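PDB 2OJH: uncharacterized protein Atu1656 from Agrobacterium tumefaciens, which is of unknown function but adopts the six-bladed beta-propeller fold of the TolB family and may, as many propellers do, bind a partner. Local coordinates for residues A[26-29]-A[30-33]; A[91-95]-A[96-100]; A[131-134]-A[135-138]; A[78-81]-A[82-85]; A[209-212]-A[213-216]. All coordinates share one frame; numbering follows the deposited sequence. Where two conformers were deposited one is given.

Contact 1: A[26-29]-A[30-33]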
loop_
_atom_site.group_PDB
_atom_site.type_symbol
_atom_site.label_atom_id
_atom_site.label_comp_id
_atom_site.label_asym_id
_atom_site.label_seq_id
_atom_site.Cartn_x
_atom_site.Cartn_y
_atom_site.Cartn_z
ATOM N N ILE A 26 -8.671 0.093 -12.888
ATOM C CA ILE A 26 -9.225 1.087 -11.974
ATOM C C ILE A 26 -10.681 0.755 -11.752
ATOM O O ILE A 26 -11.358 0.333 -12.688
ATOM C CB ILE A 26 -9.117 2.471 -12.620
ATOM C CG1 ILE A 26 -7.656 2.944 -12.579
ATOM C CG2 ILE A 26 -10.091 3.452 -11.965
ATOM C CD1 ILE A 26 -7.404 4.113 -13.582
ATOM N N PHE A 27 -11.149 0.872 -10.511
ATOM C CA PHE A 27 -12.549 0.624 -10.201
ATOM C C PHE A 27 -13.076 1.905 -9.571
ATOM O O PHE A 27 -12.437 2.494 -8.670
ATOM C CB PHE A 27 -12.675 -0.518 -9.215
ATOM C CG PHE A 27 -14.095 -0.923 -8.909
ATOM C CD1 PHE A 27 -14.786 -1.752 -9.764
ATOM C CD2 PHE A 27 -14.719 -0.499 -7.728
ATOM C CE1 PHE A 27 -16.123 -2.142 -9.488
ATOM C CE2 PHE A 27 -16.009 -0.871 -7.429
ATOM C CZ PHE A 27 -16.727 -1.711 -8.310
ATOM N N ASN A 28 -14.237 2.330 -10.057
ATOM C CA ASN A 28 -14.893 3.513 -9.541
ATOM C C ASN A 28 -15.946 3.031 -8.557
ATOM O O ASN A 28 -16.873 2.324 -8.932
ATOM C CB ASN A 28 -15.495 4.340 -10.688
ATOM C CG ASN A 28 -16.188 5.616 -10.197
ATOM O OD1 ASN A 28 -17.014 5.570 -9.291
ATOM N ND2 ASN A 28 -15.856 6.762 -10.811
ATOM N N ILE A 29 -15.797 3.394 -7.283
ATOM C CA ILE A 29 -16.738 2.933 -6.276
ATOM C C ILE A 29 -18.089 3.658 -6.281
ATOM O O ILE A 29 -19.045 3.180 -5.673
ATOM C CB ILE A 29 -16.137 2.964 -4.837
ATOM C CG1 ILE A 29 -15.864 4.408 -4.369
ATOM C CG2 ILE A 29 -14.877 2.066 -4.735
ATOM C CD1 ILE A 29 -15.857 4.549 -2.778
ATOM N N ARG A 30 -18.174 4.794 -6.968
ATOM C CA ARG A 30 -19.436 5.524 -7.062
ATOM C C ARG A 30 -20.360 4.942 -8.147
ATOM O O ARG A 30 -21.540 4.720 -7.918
ATOM C CB ARG A 30 -19.164 7.016 -7.328
ATOM C CG ARG A 30 -18.179 7.653 -6.336
ATOM C CD ARG A 30 -18.569 7.384 -4.875
ATOM N NE ARG A 30 -17.600 7.979 -3.956
ATOM C CZ ARG A 30 -17.572 7.773 -2.646
ATOM N NH1 ARG A 30 -18.464 6.975 -2.063
ATOM N NH2 ARG A 30 -16.648 8.372 -1.908
ATOM N N THR A 31 -19.800 4.704 -9.326
ATOM C CA THR A 31 -20.548 4.209 -10.486
ATOM C C THR A 31 -20.457 2.682 -10.585
ATOM O O THR A 31 -21.209 2.057 -11.335
ATOM C CB THR A 31 -19.988 4.791 -11.772
ATOM O OG1 THR A 31 -18.648 4.332 -11.920
ATOM C CG2 THR A 31 -19.992 6.329 -11.747
ATOM N N ARG A 32 -19.527 2.104 -9.832
ATOM C CA ARG A 32 -19.248 0.667 -9.798
ATOM C C ARG A 32 -18.819 0.138 -11.182
ATOM O O ARG A 32 -19.139 -0.978 -11.569
ATOM C CB ARG A 32 -20.419 -0.118 -9.174
ATOM C CG ARG A 32 -20.741 0.291 -7.704
ATOM C CD ARG A 32 -19.652 -0.177 -6.760
ATOM N NE ARG A 32 -19.736 0.368 -5.403
ATOM C CZ ARG A 32 -20.162 -0.314 -4.347
ATOM N NH1 ARG A 32 -20.575 -1.569 -4.480
ATOM N NH2 ARG A 32 -20.188 0.268 -3.153
ATOM N N LYS A 33 -18.070 0.966 -11.910
ATOM C CA LYS A 33 -17.515 0.606 -13.212
ATOM C C LYS A 33 -16.003 0.415 -13.090
ATOM O O LYS A 33 -15.336 1.187 -12.384
ATOM C CB LYS A 33 -17.711 1.736 -14.232
ATOM C CG LYS A 33 -19.123 2.260 -14.427
ATOM C CD LYS A 33 -19.871 1.520 -15.483
ATOM C CE LYS A 33 -20.868 0.574 -14.840
ATOM N NZ LYS A 33 -22.164 0.800 -15.516
HETATM O O HOH W 1 -19.614 3.034 -2.249
#
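N28 OD1 meets the backbone N-H groups of R30 and T31 in a tight reversal between neighbouring strands. Followed outward, the asparagine side chain first brings CB to 3.4 Å from T31 OG1. Next comes CG of N28, set opposite the backbone N (chi1 -179°) and so turned into the bend, 3.3 Å from the same T31 OG1; the two side chains cross at about a right angle. At the tip, R30 N comes within 2.7 Å of N28 OD1 in the carbonyl plane, though its N-H is bent, whereas T31 N, 2.9 Å from the same N28 OD1, approaches more directly from above that plane. The other branch, ND2, is held by E285 on the adjoining strand, so both ends of the amide are fixed. In the backbone, the N-H of N28 meets K33 O in a nearly straight bond of 2.8 Å. On another flank R32 folds back: its CD rests 3.6 Å from F27 CZ, and its NE donates to I29 O at 2.9 Å, with the oxygen close to the guanidinium plane. A water accepts from R32 NH2, and E262 pairs with NH1. R30 runs alongside I29 and lays one guanidinium face over I29 CD1, 3.6 Å away from the plane, while D284 and D229 form salt bridges with its NE and NH1. The N28-to-R30 bond defines an Asx turn, here within the hairpin connection between strands 22-28 and 33-40 of a propeller blade.

Contact 2: A[91-95]-A[96-100]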
loop_
_atom_site.group_PDB
_atom_site.type_symbol
_atom_site.label_atom_id
_atom_site.label_comp_id
_atom_site.label_asym_id
_atom_site.label_seq_id
_atom_site.Cartn_x
_atom_site.Cartn_y
_atom_site.Cartn_z
ATOM N N GLY A 91 5.195 5.014 -2.229
ATOM C CA GLY A 91 4.072 5.932 -2.227
ATOM C C GLY A 91 4.526 7.284 -2.687
ATOM O O GLY A 91 5.708 7.463 -3.002
ATOM N N ILE A 92 3.570 8.203 -2.768
ATOM C CA ILE A 92 3.798 9.551 -3.326
ATOM C C ILE A 92 3.307 10.554 -2.277
ATOM O O ILE A 92 2.264 10.316 -1.603
ATOM C CB ILE A 92 3.034 9.734 -4.659
ATOM C CG1 ILE A 92 3.343 8.610 -5.675
ATOM C CG2 ILE A 92 3.344 11.078 -5.292
ATOM C CD1 ILE A 92 2.480 8.727 -6.961
ATOM N N SER A 93 4.070 11.612 -2.059
ATOM C CA SER A 93 3.745 12.597 -1.038
ATOM C C SER A 93 2.525 13.385 -1.490
ATOM O O SER A 93 2.284 13.513 -2.691
ATOM C CB SER A 93 4.921 13.562 -0.836
ATOM O OG SER A 93 5.120 14.273 -2.032
ATOM N N PRO A 94 1.752 13.942 -0.536
ATOM C CA PRO A 94 0.498 14.606 -0.903
ATOM C C PRO A 94 0.723 15.750 -1.888
ATOM O O PRO A 94 -0.119 16.001 -2.768
ATOM C CB PRO A 94 -0.018 15.136 0.443
ATOM C CG PRO A 94 0.557 14.186 1.473
ATOM C CD PRO A 94 1.973 13.965 0.922
ATOM N N ASP A 95 1.854 16.422 -1.774
ATOM C CA ASP A 95 2.115 17.533 -2.693
ATOM C C ASP A 95 2.686 17.041 -4.025
ATOM O O ASP A 95 2.925 17.830 -4.940
ATOM C CB ASP A 95 2.985 18.612 -2.032
ATOM C CG ASP A 95 4.455 18.215 -1.903
ATOM O OD1 ASP A 95 4.791 17.038 -2.053
ATOM O OD2 ASP A 95 5.294 19.117 -1.652
ATOM N N GLY A 96 2.898 15.734 -4.128
ATOM C CA GLY A 96 3.375 15.130 -5.365
ATOM C C GLY A 96 4.854 15.261 -5.694
ATOM O O GLY A 96 5.291 14.712 -6.723
ATOM N N ALA A 97 5.629 15.963 -4.844
ATOM C CA ALA A 97 7.048 16.208 -5.119
ATOM C C ALA A 97 8.022 15.100 -4.708
ATOM O O ALA A 97 9.186 15.140 -5.114
ATOM C CB ALA A 97 7.501 17.568 -4.513
ATOM N N LEU A 98 7.566 14.135 -3.900
ATOM C CA LEU A 98 8.446 13.074 -3.404
ATOM C C LEU A 98 7.855 11.704 -3.561
ATOM O O LEU A 98 6.641 11.534 -3.437
ATOM C CB LEU A 98 8.762 13.256 -1.909
ATOM C CG LEU A 98 9.566 14.487 -1.477
ATOM C CD1 LEU A 98 9.696 14.511 0.021
ATOM C CD2 LEU A 98 10.969 14.614 -2.138
ATOM N N TYR A 99 8.742 10.736 -3.791
ATOM C CA TYR A 99 8.417 9.323 -3.711
ATOM C C TYR A 99 9.075 8.713 -2.478
ATOM O O TYR A 99 10.168 9.102 -2.078
ATOM C CB TYR A 99 8.934 8.582 -4.953
ATOM C CG TYR A 99 8.265 8.902 -6.272
ATOM C CD1 TYR A 99 7.042 9.579 -6.332
ATOM C CD2 TYR A 99 8.838 8.474 -7.468
ATOM C CE1 TYR A 99 6.427 9.865 -7.571
ATOM C CE2 TYR A 99 8.239 8.755 -8.710
ATOM C CZ TYR A 99 7.030 9.442 -8.751
ATOM O OH TYR A 99 6.440 9.704 -9.969
ATOM N N ALA A 100 8.402 7.748 -1.880
ATOM C CA ALA A 100 9.005 6.939 -0.852
ATOM C C ALA A 100 9.076 5.516 -1.389
ATOM O O ALA A 100 8.076 5.001 -1.964
ATOM C CB ALA A 100 8.178 7.008 0.408
#
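The beta hairpin of strands 91-92 and 98-103 closes through a type I turn from S93 to G96, where the side chains of S93 and D95 both reach the backbone beyond the bend. The turn itself is made by G96 N donating to S93 O at 2.7 Å. L98 N donates to the side chain of the same serine, S93 OG, at 3.1 Å. The hydroxyl sits between the backbone N and the carbonyl carbon (chi1 64°), which directs it across the turn end of the hairpin, toward L98 N. It donates a hydrogen bond to D95 OD1, 2.8 Å from S93 OG and met almost head-on. A second donor, A97 N, comes to D95 OD1 at 3.1 Å, from well above the carboxylate plane and with a nearly straight N-H. One carboxylate oxygen thus fixes both the serine and the exit from the turn. Away from the turn, S93 N bonds to L98 O, and G91 and A100 exchange two backbone bonds. On one face of the hairpin I92 and Y99 run side by side, with I92 CG1 3.8 Å from Y99 CE1; the phenol oxygen reaches on to Y55 and R66 of the preceding blade. This is the type I turn of a beta hairpin between the first two strands of a blade, its Ser-Pro-Asp-Gly sequence consistent with PD40 propeller repeats.

Contact 3: A[131-134]-A[135-138]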
loop_
_atom_site.group_PDB
_atom_site.type_symbol
_atom_site.label_atom_id
_atom_site.label_comp_id
_atom_site.label_asym_id
_atom_site.label_seq_id
_atom_site.Cartn_x
_atom_site.Cartn_y
_atom_site.Cartn_z
ATOM N N SER A 131 12.419 -2.342 7.239
ATOM C CA SER A 131 11.263 -1.450 7.327
ATOM C C SER A 131 10.556 -1.303 5.963
ATOM O O SER A 131 11.211 -1.153 4.923
ATOM C CB SER A 131 11.697 -0.094 7.860
ATOM O OG SER A 131 12.318 -0.220 9.131
ATOM N N TYR A 132 9.216 -1.383 5.974
ATOM C CA TYR A 132 8.409 -1.430 4.739
ATOM C C TYR A 132 7.464 -0.220 4.669
ATOM O O TYR A 132 6.542 -0.108 5.458
ATOM C CB TYR A 132 7.622 -2.739 4.684
ATOM C CG TYR A 132 8.526 -3.945 4.784
ATOM C CD1 TYR A 132 9.096 -4.515 3.630
ATOM C CD2 TYR A 132 8.833 -4.509 6.025
ATOM C CE1 TYR A 132 9.925 -5.638 3.716
ATOM C CE2 TYR A 132 9.681 -5.585 6.116
ATOM C CZ TYR A 132 10.217 -6.149 4.956
ATOM O OH TYR A 132 11.042 -7.243 5.068
ATOM N N TRP A 133 7.725 0.702 3.748
ATOM C CA TRP A 133 6.940 1.941 3.647
ATOM C C TRP A 133 5.457 1.679 3.278
ATOM O O TRP A 133 5.172 0.928 2.332
ATOM C CB TRP A 133 7.573 2.871 2.632
ATOM C CG TRP A 133 6.942 4.235 2.731
ATOM C CD1 TRP A 133 7.399 5.301 3.447
ATOM C CD2 TRP A 133 5.686 4.642 2.156
ATOM N NE1 TRP A 133 6.532 6.370 3.309
ATOM C CE2 TRP A 133 5.473 5.980 2.522
ATOM C CE3 TRP A 133 4.766 4.031 1.313
ATOM C CZ2 TRP A 133 4.337 6.687 2.119
ATOM C CZ3 TRP A 133 3.620 4.731 0.933
ATOM C CH2 TRP A 133 3.426 6.042 1.327
ATOM N N HIS A 134 4.523 2.330 3.979
ATOM C CA HIS A 134 3.101 2.001 3.797
ATOM C C HIS A 134 2.083 3.160 3.745
ATOM O O HIS A 134 0.998 2.963 3.193
ATOM C CB HIS A 134 2.653 0.935 4.769
ATOM C CG HIS A 134 2.869 -0.463 4.266
ATOM N ND1 HIS A 134 2.069 -1.045 3.297
ATOM C CD2 HIS A 134 3.792 -1.398 4.608
ATOM C CE1 HIS A 134 2.506 -2.273 3.056
ATOM N NE2 HIS A 134 3.555 -2.506 3.829
ATOM N N GLY A 135 2.425 4.359 4.221
ATOM C CA GLY A 135 1.485 5.508 4.099
ATOM C C GLY A 135 2.124 6.852 4.429
ATOM O O GLY A 135 2.994 6.919 5.315
ATOM N N TRP A 136 1.710 7.913 3.729
ATOM C CA TRP A 136 2.174 9.272 4.010
ATOM C C TRP A 136 1.103 10.028 4.795
ATOM O O TRP A 136 -0.070 9.974 4.441
ATOM C CB TRP A 136 2.460 10.035 2.710
ATOM C CG TRP A 136 3.666 10.940 2.756
ATOM C CD1 TRP A 136 3.881 11.992 3.592
ATOM C CD2 TRP A 136 4.813 10.863 1.901
ATOM N NE1 TRP A 136 5.105 12.574 3.321
ATOM C CE2 TRP A 136 5.695 11.891 2.288
ATOM C CE3 TRP A 136 5.183 10.013 0.849
ATOM C CZ2 TRP A 136 6.920 12.099 1.648
ATOM C CZ3 TRP A 136 6.402 10.219 0.213
ATOM C CH2 TRP A 136 7.256 11.250 0.617
ATOM N N SER A 137 1.511 10.761 5.835
ATOM C CA SER A 137 0.563 11.535 6.643
ATOM C C SER A 137 -0.108 12.593 5.758
ATOM O O SER A 137 0.539 13.159 4.856
ATOM C CB SER A 137 1.241 12.160 7.869
ATOM O OG SER A 137 2.045 13.250 7.508
ATOM N N PRO A 138 -1.418 12.849 5.976
ATOM C CA PRO A 138 -2.114 13.874 5.201
ATOM C C PRO A 138 -1.369 15.214 5.129
ATOM O O PRO A 138 -1.376 15.856 4.077
ATOM C CB PRO A 138 -3.442 14.019 5.948
ATOM C CG PRO A 138 -3.680 12.624 6.457
ATOM C CD PRO A 138 -2.328 12.190 6.924
#
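W133 folds over G135 at a classic beta bulge, where H134 and G135 both face T144 of the neighbouring strand, so strand 131-136 of this propeller blade carries an extra residue. The tight part lies between the indole and the glycine backbone. A chi1 near 180° (-169°) places the W133 indole beside its own carbonyl carbon, swung forward along the strand, and its six-membered portion covers the next but one residue. G135 CA makes a CH-pi contact over the face, 3.9 Å from the ring centroid of W133. G135 N lies over the same W133 ring nearer the rim, 3.4 Å above the plane. The indole thus rests directly on the main chain of G135.

The looser part is the meeting of the two tryptophans. The six-membered rings of W133 and W136 meet obliquely, planes 59° apart; since W136 has two conformers, this detail is less certain. In one conformer W136 NE1 donates to G140 O in the connection to strand 142-149. H134 takes little part, its CB directed away and its imidazole lying against D176 and P178 of the following blade. No hydrogen bond joins the two halves. The contact is buried throughout, and its looser side faces other protein, W136 resting on L98, A100 and L114. The closest approach is made by the indole corner: W133 CZ2 lies 3.2 Å from G135 C.

Contact 4: A[78-81]-A[82-85]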
loop_
_atom_site.group_PDB
_atom_site.type_symbol
_atom_site.label_atom_id
_atom_site.label_comp_id
_atom_site.label_asym_id
_atom_site.label_seq_id
_atom_site.Cartn_x
_atom_site.Cartn_y
_atom_site.Cartn_z
ATOM N N VAL A 78 11.306 5.148 -13.683
ATOM C CA VAL A 78 11.728 6.195 -12.745
ATOM C C VAL A 78 13.201 5.984 -12.372
ATOM O O VAL A 78 13.608 4.866 -12.010
ATOM C CB VAL A 78 10.842 6.166 -11.462
ATOM C CG1 VAL A 78 11.281 7.215 -10.434
ATOM C CG2 VAL A 78 9.401 6.373 -11.839
ATOM N N ASP A 79 13.996 7.045 -12.478
ATOM C CA ASP A 79 15.371 7.059 -11.964
ATOM C C ASP A 79 15.318 7.019 -10.427
ATOM O O ASP A 79 15.018 8.033 -9.787
ATOM C CB ASP A 79 16.088 8.329 -12.447
ATOM C CG ASP A 79 17.560 8.398 -12.016
ATOM O OD1 ASP A 79 18.066 7.441 -11.395
ATOM O OD2 ASP A 79 18.221 9.435 -12.310
ATOM N N THR A 80 15.592 5.845 -9.852
ATOM C CA THR A 80 15.668 5.637 -8.402
ATOM C C THR A 80 17.148 5.525 -7.978
ATOM O O THR A 80 17.459 5.072 -6.885
ATOM C CB THR A 80 14.891 4.366 -7.958
ATOM O OG1 THR A 80 15.252 3.269 -8.806
ATOM C CG2 THR A 80 13.370 4.573 -8.047
ATOM N N GLY A 81 18.057 5.958 -8.847
ATOM C CA GLY A 81 19.499 5.784 -8.623
ATOM C C GLY A 81 19.870 4.353 -8.256
ATOM O O GLY A 81 19.461 3.407 -8.950
ATOM N N PHE A 82 20.618 4.188 -7.159
ATOM C CA PHE A 82 21.174 2.882 -6.796
ATOM C C PHE A 82 20.059 1.925 -6.407
ATOM O O PHE A 82 20.284 0.729 -6.286
ATOM C CB PHE A 82 22.204 2.985 -5.656
ATOM C CG PHE A 82 21.626 3.483 -4.357
ATOM C CD1 PHE A 82 20.828 2.655 -3.580
ATOM C CD2 PHE A 82 21.879 4.771 -3.920
ATOM C CE1 PHE A 82 20.272 3.093 -2.390
ATOM C CE2 PHE A 82 21.346 5.223 -2.721
ATOM C CZ PHE A 82 20.526 4.377 -1.960
ATOM N N ALA A 83 18.866 2.457 -6.196
ATOM C CA ALA A 83 17.780 1.652 -5.589
ATOM C C ALA A 83 17.060 0.813 -6.634
ATOM O O ALA A 83 15.975 1.172 -7.097
ATOM C CB ALA A 83 16.793 2.550 -4.873
ATOM N N THR A 84 17.675 -0.293 -7.036
ATOM C CA THR A 84 17.148 -1.061 -8.161
ATOM C C THR A 84 16.571 -2.388 -7.690
ATOM O O THR A 84 16.327 -3.297 -8.502
ATOM C CB THR A 84 18.236 -1.358 -9.152
ATOM O OG1 THR A 84 19.319 -2.006 -8.464
ATOM C CG2 THR A 84 18.751 -0.053 -9.799
ATOM N N ILE A 85 16.387 -2.524 -6.380
ATOM C CA ILE A 85 15.693 -3.676 -5.850
ATOM C C ILE A 85 14.604 -3.149 -4.915
ATOM O O ILE A 85 14.608 -3.436 -3.701
ATOM C CB ILE A 85 16.612 -4.704 -5.125
ATOM C CG1 ILE A 85 17.836 -5.084 -5.965
ATOM C CG2 ILE A 85 15.824 -5.991 -4.841
ATOM C CD1 ILE A 85 18.955 -5.854 -5.160
#
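The F82 ring lies oblique to the G81 peptide; at its base, F82 CB is 3.8 Å from G81 C. Carried between the backbone N and the carbonyl carbon (chi1 63°), the ring stands off the bend and makes its aromatic contact with Y113, edge-to-face, while P122 and E106 also touch it. The second flat group, the carboxylate of D79, turns OD1 to the backbone: G81 N donates to D79 OD1 at 2.9 Å, arriving on the anti side and 33° out of the carboxylate plane. This Asx turn leads directly into a type II' beta turn from T80 to A83. Its closing bond runs from A83 N to T80 O, 3.0 Å away, with the donor above the carbonyl plane. G81 occupies the second position with phi 50°, a conformation open to glycine because no side chain collides with the next peptide. T80 then closes the bend a second time, its OG1 donating a hydrogen bond to A83 O, 2.8 Å away, from above the carbonyl plane. A83 CB also lies 3.3 Å from T80 O, and T84 CG2 touches G81 O at 3.6 Å. A83 is in turn the centre of an inverse gamma turn, closed by a weak bond from T84 N to F82 O. Such a succession of overlapping turns makes a compact connection, here the interblade loop from strand 76-77 to strand 91-92 of the propeller.

Contact 5: A[209-212]-A[213-216]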
loop_
_atom_site.group_PDB
_atom_site.type_symbol
_atom_site.label_atom_id
_atom_site.label_comp_id
_atom_site.label_asym_id
_atom_site.label_seq_id
_atom_site.Cartn_x
_atom_site.Cartn_y
_atom_site.Cartn_z
ATOM N N VAL A 209 -6.173 1.912 20.332
ATOM C CA VAL A 209 -6.204 0.981 19.205
ATOM C C VAL A 209 -7.549 0.248 19.290
ATOM O O VAL A 209 -8.089 0.067 20.383
ATOM C CB VAL A 209 -5.000 -0.019 19.263
ATOM C CG1 VAL A 209 -5.069 -0.917 20.516
ATOM C CG2 VAL A 209 -4.886 -0.862 17.986
ATOM N N GLU A 210 -8.092 -0.162 18.149
ATOM C CA GLU A 210 -9.401 -0.850 18.115
ATOM C C GLU A 210 -9.612 -1.705 16.865
ATOM O O GLU A 210 -9.035 -1.437 15.815
ATOM C CB GLU A 210 -10.556 0.138 18.301
ATOM C CG GLU A 210 -10.546 1.256 17.307
ATOM C CD GLU A 210 -11.549 2.363 17.640
ATOM O OE1 GLU A 210 -11.688 2.756 18.822
ATOM O OE2 GLU A 210 -12.200 2.848 16.711
ATOM N N ARG A 211 -10.438 -2.740 16.999
ATOM C CA ARG A 211 -10.635 -3.701 15.933
ATOM C C ARG A 211 -11.665 -3.157 14.952
ATOM O O ARG A 211 -12.711 -2.636 15.368
ATOM C CB ARG A 211 -11.105 -5.040 16.503
ATOM C CG ARG A 211 -11.045 -6.188 15.531
ATOM C CD ARG A 211 -11.492 -7.446 16.204
ATOM N NE ARG A 211 -11.541 -8.586 15.295
ATOM C CZ ARG A 211 -11.809 -9.831 15.679
ATOM N NH1 ARG A 211 -12.026 -10.115 16.967
ATOM N NH2 ARG A 211 -11.851 -10.806 14.777
ATOM N N ILE A 212 -11.384 -3.312 13.658
ATOM C CA ILE A 212 -12.284 -2.832 12.608
ATOM C C ILE A 212 -12.964 -3.922 11.791
ATOM O O ILE A 212 -14.132 -3.756 11.429
ATOM C CB ILE A 212 -11.571 -1.853 11.662
ATOM C CG1 ILE A 212 -11.083 -0.626 12.455
ATOM C CG2 ILE A 212 -12.469 -1.524 10.454
ATOM C CD1 ILE A 212 -12.163 0.296 13.001
ATOM N N THR A 213 -12.264 -5.014 11.475
ATOM C CA THR A 213 -12.965 -6.187 10.911
ATOM C C THR A 213 -13.028 -7.345 11.904
ATOM O O THR A 213 -12.142 -7.521 12.744
ATOM C CB THR A 213 -12.369 -6.680 9.572
ATOM O OG1 THR A 213 -11.003 -7.096 9.757
ATOM C CG2 THR A 213 -12.419 -5.595 8.530
ATOM N N ASP A 214 -14.105 -8.129 11.799
ATOM C CA ASP A 214 -14.271 -9.340 12.564
ATOM C C ASP A 214 -14.876 -10.278 11.531
ATOM O O ASP A 214 -16.086 -10.292 11.359
ATOM C CB ASP A 214 -15.251 -9.081 13.697
ATOM C CG ASP A 214 -15.300 -10.205 14.706
ATOM O OD1 ASP A 214 -14.930 -11.355 14.373
ATOM O OD2 ASP A 214 -15.714 -9.927 15.849
ATOM N N SER A 215 -14.018 -10.968 10.775
ATOM C CA SER A 215 -14.457 -11.725 9.599
ATOM C C SER A 215 -13.959 -13.149 9.657
ATOM O O SER A 215 -13.113 -13.480 10.494
ATOM C CB SER A 215 -13.956 -11.080 8.300
ATOM O OG SER A 215 -12.540 -10.870 8.324
ATOM N N ALA A 216 -14.484 -13.984 8.759
ATOM C CA ALA A 216 -13.920 -15.296 8.504
ATOM C C ALA A 216 -12.752 -15.260 7.507
ATOM O O ALA A 216 -12.416 -16.280 6.917
ATOM C CB ALA A 216 -15.009 -16.255 7.987
#
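R211 meets the carbonyl of T213 and the carboxylate of D214 where the chain leaves strand 209-211, the last of one propeller blade, and heads for strand 217-224, the first of the next. Among the hydrogen bonds, R211 NE donates to T213 O at 2.8 Å. The donor lies in the carbonyl plane, although the oxygen is tilted somewhat from the plane of the guanidinium. An extended side chain, with CG anti to the backbone N (chi1 -167°), brings NE this far along the chain. NH2 of the same arginine is also bonded to Q198 OE1, which accepts from S215 N as well, so the glutamine ties the arginine to the loop.

The charged contact is of another sort. The carboxylate of D214 is stacked on one guanidinium face, the two planes 24° apart and D214 CG 3.5 Å above the plane of R211. The attraction is therefore between charges, with no N-H directed at the oxygen.

Packing is slight: I212 and T213 direct their side chains away from this contact, against M254 of the next blade, and the T213 hydroxyl bonds to I199 N and D219. The shortest link of the ion pair runs from R211 NH2 to D214 OD1, 3.2 Å.

Along the chain the order is contact 1, contact 4, contact 2, contact 3, contact 5. Contact 1 turns strand 22-28 into 33-40, in the sheet where 22-28 also pairs with 285-291, a union of the two chain ends of the kind that closes propeller rings. Contacts 4 and 5 lie in interblade connections, on opposite sides of the chain's centre, their own centres about 37 Å apart. Contact 2 spans the first hairpin (91-92 and 98-103) of one blade and contact 3 lies on the first strand, 131-136, of the next; their centres are about 10 Å apart, and A100 packs against W133. Y99 joins contact 2 to V78 of contact 4, so local turns enter blade-to-blade packing.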